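Catechol 2,3-dioxygenase (Rhodococcus sp., PDB 2WL3) probably catalyses the extradiol ring cleavage of catechols by molecular oxygen at an iron centre, as a two-domain enzyme of the vicinal oxygen chelate family. Local coordinates at residues M45-H50 against P122-S127; E80-A85 against R165-E170. One frame throughout, in Å; residues are numbered along the deposited sequence.

Interaction 1. Residues M45-H50 against P122-S127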
loop_
_atom_site.group_PDB
_atom_site.type_symbol
_atom_site.label_atom_id
_atom_site.label_comp_id
_atom_site.label_asym_id
_atom_site.label_seq_id
_atom_site.Cartn_x
_atom_site.Cartn_y
_atom_site.Cartn_z
HETATM N N MSE C 45 -8.853 13.300 -28.637
HETATM C CA MSE C 45 -8.890 13.521 -27.169
HETATM C C MSE C 45 -7.876 12.673 -26.384
HETATM O O MSE C 45 -7.721 12.848 -25.161
HETATM C CB MSE C 45 -10.266 13.164 -26.604
HETATM C CG MSE C 45 -11.457 13.754 -27.293
HETATM SE SE MSE C 45 -13.112 12.958 -26.602
HETATM C CE MSE C 45 -12.882 13.283 -24.699
ATOM N N ASP C 46 -7.206 11.748 -27.072
ATOM C CA ASP C 46 -6.255 10.830 -26.450
ATOM C C ASP C 46 -5.466 10.117 -27.567
ATOM O O ASP C 46 -5.462 10.602 -28.713
ATOM C CB ASP C 46 -6.948 9.785 -25.532
ATOM C CG ASP C 46 -7.940 8.869 -26.280
ATOM O OD1 ASP C 46 -8.155 9.043 -27.506
ATOM O OD2 ASP C 46 -8.521 7.966 -25.617
ATOM N N ARG C 47 -4.816 8.991 -27.231
ATOM C CA ARG C 47 -3.972 8.229 -28.176
ATOM C C ARG C 47 -4.660 7.782 -29.448
ATOM O O ARG C 47 -3.989 7.530 -30.452
ATOM C CB ARG C 47 -3.390 6.960 -27.527
ATOM C CG ARG C 47 -2.474 7.150 -26.336
ATOM C CD ARG C 47 -2.174 5.791 -25.639
ATOM N NE ARG C 47 -3.319 4.875 -25.685
ATOM C CZ ARG C 47 -3.289 3.648 -26.202
ATOM N NH1 ARG C 47 -2.160 3.152 -26.705
ATOM N NH2 ARG C 47 -4.391 2.905 -26.207
ATOM N N TRP C 48 -5.976 7.617 -29.406
ATOM C CA TRP C 48 -6.690 7.135 -30.595
ATOM C C TRP C 48 -6.536 8.182 -31.669
ATOM O O TRP C 48 -6.532 9.387 -31.368
ATOM C CB TRP C 48 -8.192 6.959 -30.350
ATOM C CG TRP C 48 -8.583 5.830 -29.486
ATOM C CD1 TRP C 48 -7.865 5.294 -28.454
ATOM C CD2 TRP C 48 -9.827 5.127 -29.516
ATOM N NE1 TRP C 48 -8.568 4.286 -27.861
ATOM C CE2 TRP C 48 -9.778 4.153 -28.492
ATOM C CE3 TRP C 48 -10.964 5.201 -30.322
ATOM C CZ2 TRP C 48 -10.843 3.290 -28.223
ATOM C CZ3 TRP C 48 -12.025 4.333 -30.064
ATOM C CH2 TRP C 48 -11.952 3.387 -29.021
ATOM N N HIS C 49 -6.398 7.729 -32.913
ATOM C CA HIS C 49 -6.439 8.653 -34.029
ATOM C C HIS C 49 -7.544 9.686 -33.821
ATOM O O HIS C 49 -7.335 10.872 -34.106
ATOM C CB HIS C 49 -6.640 7.934 -35.356
ATOM C CG HIS C 49 -6.804 8.871 -36.517
ATOM N ND1 HIS C 49 -8.036 9.201 -37.038
ATOM C CD2 HIS C 49 -5.892 9.554 -37.248
ATOM C CE1 HIS C 49 -7.877 10.050 -38.040
ATOM N NE2 HIS C 49 -6.585 10.272 -38.195
ATOM N N HIS C 50 -8.708 9.254 -33.319
ATOM C CA HIS C 50 -9.790 10.208 -33.036
ATOM C C HIS C 50 -10.915 9.615 -32.199
ATOM O O HIS C 50 -11.098 8.399 -32.153
ATOM C CB HIS C 50 -10.404 10.729 -34.356
ATOM C CG HIS C 50 -11.294 9.723 -35.020
ATOM N ND1 HIS C 50 -10.806 8.734 -35.850
ATOM C CD2 HIS C 50 -12.623 9.502 -34.915
ATOM C CE1 HIS C 50 -11.801 7.964 -36.249
ATOM N NE2 HIS C 50 -12.917 8.416 -35.706
ATOM N N PRO C 122 -9.525 0.050 -32.863
ATOM C CA PRO C 122 -9.357 1.424 -33.332
ATOM C C PRO C 122 -7.894 1.742 -33.673
ATOM O O PRO C 122 -6.975 1.127 -33.108
ATOM C CB PRO C 122 -9.812 2.261 -32.129
ATOM C CG PRO C 122 -9.509 1.397 -30.925
ATOM C CD PRO C 122 -9.756 -0.024 -31.405
ATOM N N GLN C 123 -7.702 2.657 -34.623
ATOM C CA GLN C 123 -6.389 3.232 -34.923
ATOM C C GLN C 123 -5.922 4.096 -33.756
ATOM O O GLN C 123 -6.675 4.928 -33.233
ATOM C CB GLN C 123 -6.431 4.091 -36.191
ATOM C CG GLN C 123 -5.041 4.381 -36.791
ATOM C CD GLN C 123 -5.045 5.521 -37.799
ATOM O OE1 GLN C 123 -5.935 5.626 -38.628
ATOM N NE2 GLN C 123 -4.031 6.366 -37.738
ATOM N N VAL C 124 -4.675 3.869 -33.366
ATOM C CA VAL C 124 -4.025 4.557 -32.259
ATOM C C VAL C 124 -2.708 5.132 -32.800
ATOM O O VAL C 124 -1.886 4.411 -33.383
ATOM C CB VAL C 124 -3.774 3.584 -31.066
ATOM C CG1 VAL C 124 -3.007 4.269 -29.936
ATOM C CG2 VAL C 124 -5.099 3.034 -30.532
ATOM N N ASP C 125 -2.541 6.441 -32.651
ATOM C CA ASP C 125 -1.336 7.122 -33.087
ATOM C C ASP C 125 -0.400 7.318 -31.905
ATOM O O ASP C 125 -0.367 8.390 -31.319
ATOM C CB ASP C 125 -1.685 8.486 -33.678
ATOM C CG ASP C 125 -2.584 8.394 -34.897
ATOM O OD1 ASP C 125 -2.993 7.272 -35.288
ATOM O OD2 ASP C 125 -2.872 9.464 -35.480
ATOM N N THR C 126 0.353 6.281 -31.550
ATOM C CA THR C 126 1.263 6.345 -30.404
ATOM C C THR C 126 2.625 6.928 -30.761
ATOM O O THR C 126 3.529 6.938 -29.924
ATOM C CB THR C 126 1.494 4.959 -29.734
ATOM O OG1 THR C 126 1.977 4.027 -30.708
ATOM C CG2 THR C 126 0.222 4.424 -29.123
ATOM N N SER C 127 2.787 7.398 -31.990
ATOM C CA SER C 127 4.008 8.125 -32.352
ATOM C C SER C 127 3.818 9.633 -32.261
ATOM O O SER C 127 4.785 10.381 -32.109
ATOM C CB SER C 127 4.498 7.735 -33.745
ATOM O OG SER C 127 3.430 7.684 -34.672
HETATM O O HOH W 1 -9.159 6.172 -33.627
#
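Trp48 and Val124 pair their backbones in a single beta bridge, joining the hairpin loop between strands 40-44 and 52-55 to the chain that leaves strand 115-120, in the N-terminal vicinal-oxygen-chelate domain. Two backbone bonds flank the bridge: His49 N to Gln123 O (2.8 Å), with the donor above the carbonyl plane, and Asp125 N to Arg47 O (2.8 Å). Pro122 lies over one face of the indole, its CG 3.6 Å from the centroid of the Trp48 six-membered ring and 12° off the normal, a CH-pi contact; Arg51 makes a cation-pi contact with the same indole. Val124 CG1, anti to its own N (chi1 176°), rests on one face of the Arg47 guanidinium, 3.5 Å from NH1. That guanidinium reaches on to Glu276 of the second subunit in a salt bridge, while Thr126 OG1 is hydrogen-bonded to Ser245 OG, also of the second subunit. Across the bridge, the Gln123 amide lies over a face of the His49 ring, the planes 29° apart, and Arg101 NH1 is hydrogen-bonded to Gln123 OE1. Within the loop an Asx turn forms, Trp48 N donating to Asp46 OD1 from above the carboxylate plane. Water 1 accepts from His50 N and donates to Gln123 O, 2.8 Å away.

Interaction 2. Residues E80-A85 against R165-E170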
loop_
_atom_site.group_PDB
_atom_site.type_symbol
_atom_site.label_atom_id
_atom_site.label_comp_id
_atom_site.label_asym_id
_atom_site.label_seq_id
_atom_site.Cartn_x
_atom_site.Cartn_y
_atom_site.Cartn_z
ATOM N N GLU C 80 -23.718 -12.728 -34.182
ATOM C CA GLU C 80 -24.592 -13.904 -34.124
ATOM C C GLU C 80 -25.773 -13.687 -33.176
ATOM O O GLU C 80 -26.886 -14.146 -33.450
ATOM C CB GLU C 80 -23.800 -15.161 -33.738
ATOM C CG GLU C 80 -24.284 -16.435 -34.431
ATOM C CD GLU C 80 -23.905 -16.488 -35.911
ATOM O OE1 GLU C 80 -24.827 -16.544 -36.753
ATOM O OE2 GLU C 80 -22.692 -16.469 -36.238
ATOM N N GLN C 81 -25.532 -12.973 -32.077
ATOM C CA GLN C 81 -26.598 -12.592 -31.142
ATOM C C GLN C 81 -27.639 -11.668 -31.777
ATOM O O GLN C 81 -28.833 -11.762 -31.462
ATOM C CB GLN C 81 -26.020 -11.936 -29.888
ATOM C CG GLN C 81 -25.298 -12.901 -28.952
ATOM C CD GLN C 81 -24.431 -12.178 -27.929
ATOM O OE1 GLN C 81 -23.212 -12.401 -27.858
ATOM N NE2 GLN C 81 -25.056 -11.298 -27.130
ATOM N N LEU C 82 -27.185 -10.782 -32.663
ATOM C CA LEU C 82 -28.070 -9.859 -33.370
ATOM C C LEU C 82 -28.923 -10.625 -34.372
ATOM O O LEU C 82 -30.134 -10.429 -34.446
ATOM C CB LEU C 82 -27.266 -8.762 -34.075
ATOM C CG LEU C 82 -26.510 -7.716 -33.238
ATOM C CD1 LEU C 82 -25.513 -6.948 -34.106
ATOM C CD2 LEU C 82 -27.463 -6.743 -32.536
ATOM N N LYS C 83 -28.274 -11.508 -35.127
ATOM C CA LYS C 83 -28.938 -12.376 -36.089
ATOM C C LYS C 83 -30.002 -13.252 -35.408
ATOM O O LYS C 83 -31.124 -13.336 -35.891
ATOM C CB LYS C 83 -27.900 -13.234 -36.830
ATOM C CG LYS C 83 -28.443 -13.975 -38.046
ATOM C CD LYS C 83 -27.481 -15.052 -38.540
ATOM C CE LYS C 83 -28.213 -16.059 -39.434
ATOM N NZ LYS C 83 -27.388 -17.257 -39.824
ATOM N N ASN C 84 -29.647 -13.868 -34.279
ATOM C CA ASN C 84 -30.576 -14.699 -33.495
ATOM C C ASN C 84 -31.695 -13.909 -32.826
ATOM O O ASN C 84 -32.659 -14.489 -32.308
ATOM C CB ASN C 84 -29.823 -15.513 -32.434
ATOM C CG ASN C 84 -29.076 -16.712 -33.025
ATOM O OD1 ASN C 84 -29.091 -16.945 -34.243
ATOM N ND2 ASN C 84 -28.426 -17.486 -32.153
ATOM N N ALA C 85 -31.555 -12.587 -32.827
ATOM C CA ALA C 85 -32.614 -11.700 -32.372
ATOM C C ALA C 85 -33.392 -11.126 -33.566
ATOM O O ALA C 85 -34.359 -10.386 -33.390
ATOM C CB ALA C 85 -32.036 -10.588 -31.507
ATOM N N ARG C 165 -29.356 -3.968 -24.029
ATOM C CA ARG C 165 -28.970 -5.051 -23.114
ATOM C C ARG C 165 -28.406 -6.191 -23.922
ATOM O O ARG C 165 -27.563 -6.939 -23.445
ATOM C CB ARG C 165 -30.151 -5.537 -22.282
ATOM C CG ARG C 165 -30.479 -4.607 -21.141
ATOM C CD ARG C 165 -31.554 -5.169 -20.223
ATOM N NE ARG C 165 -31.922 -4.160 -19.232
ATOM C CZ ARG C 165 -33.170 -3.897 -18.861
ATOM N NH1 ARG C 165 -34.180 -4.580 -19.395
ATOM N NH2 ARG C 165 -33.412 -2.935 -17.974
ATOM N N LEU C 166 -28.899 -6.318 -25.149
ATOM C CA LEU C 166 -28.385 -7.308 -26.077
ATOM C C LEU C 166 -26.928 -6.993 -26.408
ATOM O O LEU C 166 -26.092 -7.879 -26.328
ATOM C CB LEU C 166 -29.243 -7.393 -27.346
ATOM C CG LEU C 166 -28.887 -8.582 -28.240
ATOM C CD1 LEU C 166 -29.400 -9.903 -27.649
ATOM C CD2 LEU C 166 -29.426 -8.387 -29.637
ATOM N N LEU C 167 -26.641 -5.734 -26.750
ATOM C CA LEU C 167 -25.275 -5.251 -27.026
ATOM C C LEU C 167 -24.298 -5.420 -25.852
ATOM O O LEU C 167 -23.067 -5.461 -26.049
ATOM C CB LEU C 167 -25.303 -3.774 -27.455
ATOM C CG LEU C 167 -25.428 -3.377 -28.936
ATOM C CD1 LEU C 167 -26.646 -3.982 -29.600
ATOM C CD2 LEU C 167 -25.464 -1.859 -29.077
ATOM N N GLY C 168 -24.854 -5.507 -24.643
ATOM C CA GLY C 168 -24.077 -5.744 -23.425
ATOM C C GLY C 168 -24.073 -4.638 -22.382
ATOM O O GLY C 168 -23.481 -4.800 -21.313
ATOM N N LEU C 169 -24.710 -3.508 -22.690
ATOM C CA LEU C 169 -24.879 -2.436 -21.713
ATOM C C LEU C 169 -25.834 -2.884 -20.610
ATOM O O LEU C 169 -26.689 -3.741 -20.832
ATOM C CB LEU C 169 -25.405 -1.161 -22.380
ATOM C CG LEU C 169 -24.373 -0.342 -23.164
ATOM C CD1 LEU C 169 -24.877 -0.014 -24.550
ATOM C CD2 LEU C 169 -23.979 0.910 -22.405
ATOM N N GLU C 170 -25.657 -2.314 -19.424
ATOM C CA GLU C 170 -26.467 -2.641 -18.272
ATOM C C GLU C 170 -27.021 -1.344 -17.738
ATOM O O GLU C 170 -26.394 -0.293 -17.871
ATOM C CB GLU C 170 -25.648 -3.304 -17.154
ATOM C CG GLU C 170 -24.448 -4.163 -17.562
ATOM C CD GLU C 170 -23.693 -4.718 -16.339
ATOM O OE1 GLU C 170 -24.306 -5.499 -15.561
ATOM O OE2 GLU C 170 -22.493 -4.371 -16.156
#
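Leu166 points from helix 157-167 toward the end of helix 72-83, and its CD2 methyl does most of the touching. With CG anti to the backbone N (chi1 -170°), the side chain reaches across so that CD2 lies 3.9 Å from Leu82 CD2 and equally 3.9 Å from Ala85 CB, one methyl against two residues three positions apart in the chain. The same methyl also approaches the backbone, 3.9 Å from Gln81 O. Leu82 starts out to the side and turns its CD2 inward; the leucine side chains meet at a slant, branch to branch. Leu167 begins by pointing away, yet its CD1 swings back to 4.1 Å from Leu82 CD2, so that this one methyl of Leu82 is met by both leucines. Ala85, just past the helix, points its CB toward the partner segment, as does Gln81. No hydrogen bond joins the segments: the contact is apolar and small, 198 Å² in all, and the nearest CA pair, Gln81 and Leu166, stays 7.5 Å apart. Phe89 backs Leu82 and Ile87 adds to the patch on Leu166. Gly168, the first residue past helix 157-167 to leave helical angles, has a positive phi of 116°, and the chain goes on to strand 170-173. Two helix C-terminal ends thus meet through leucines, joining the N-terminal and C-terminal vicinal-oxygen-chelate modules of an extradiol dioxygenase.

In the fold
From the N terminus the chain first passes 45-50, in the loop after strand 40-44, then 80-85 at the end of helix 72-83. It next reaches 122-127, where interaction 1 closes a loop of 71 residues lying wholly within the N-terminal half, and finally 165-170, where interaction 2 closes one of 79 residues. Because the segments alternate, the two closures cross rather than nest. Interaction 1 ties together two loops that follow strands of the first sheet, 40-44 and 115-120, and lies against the second subunit; interaction 2 spans the two halves of the chain, helix to helix. Their centres are 28 Å apart and their nearest atoms about 14 Å, so they do not touch.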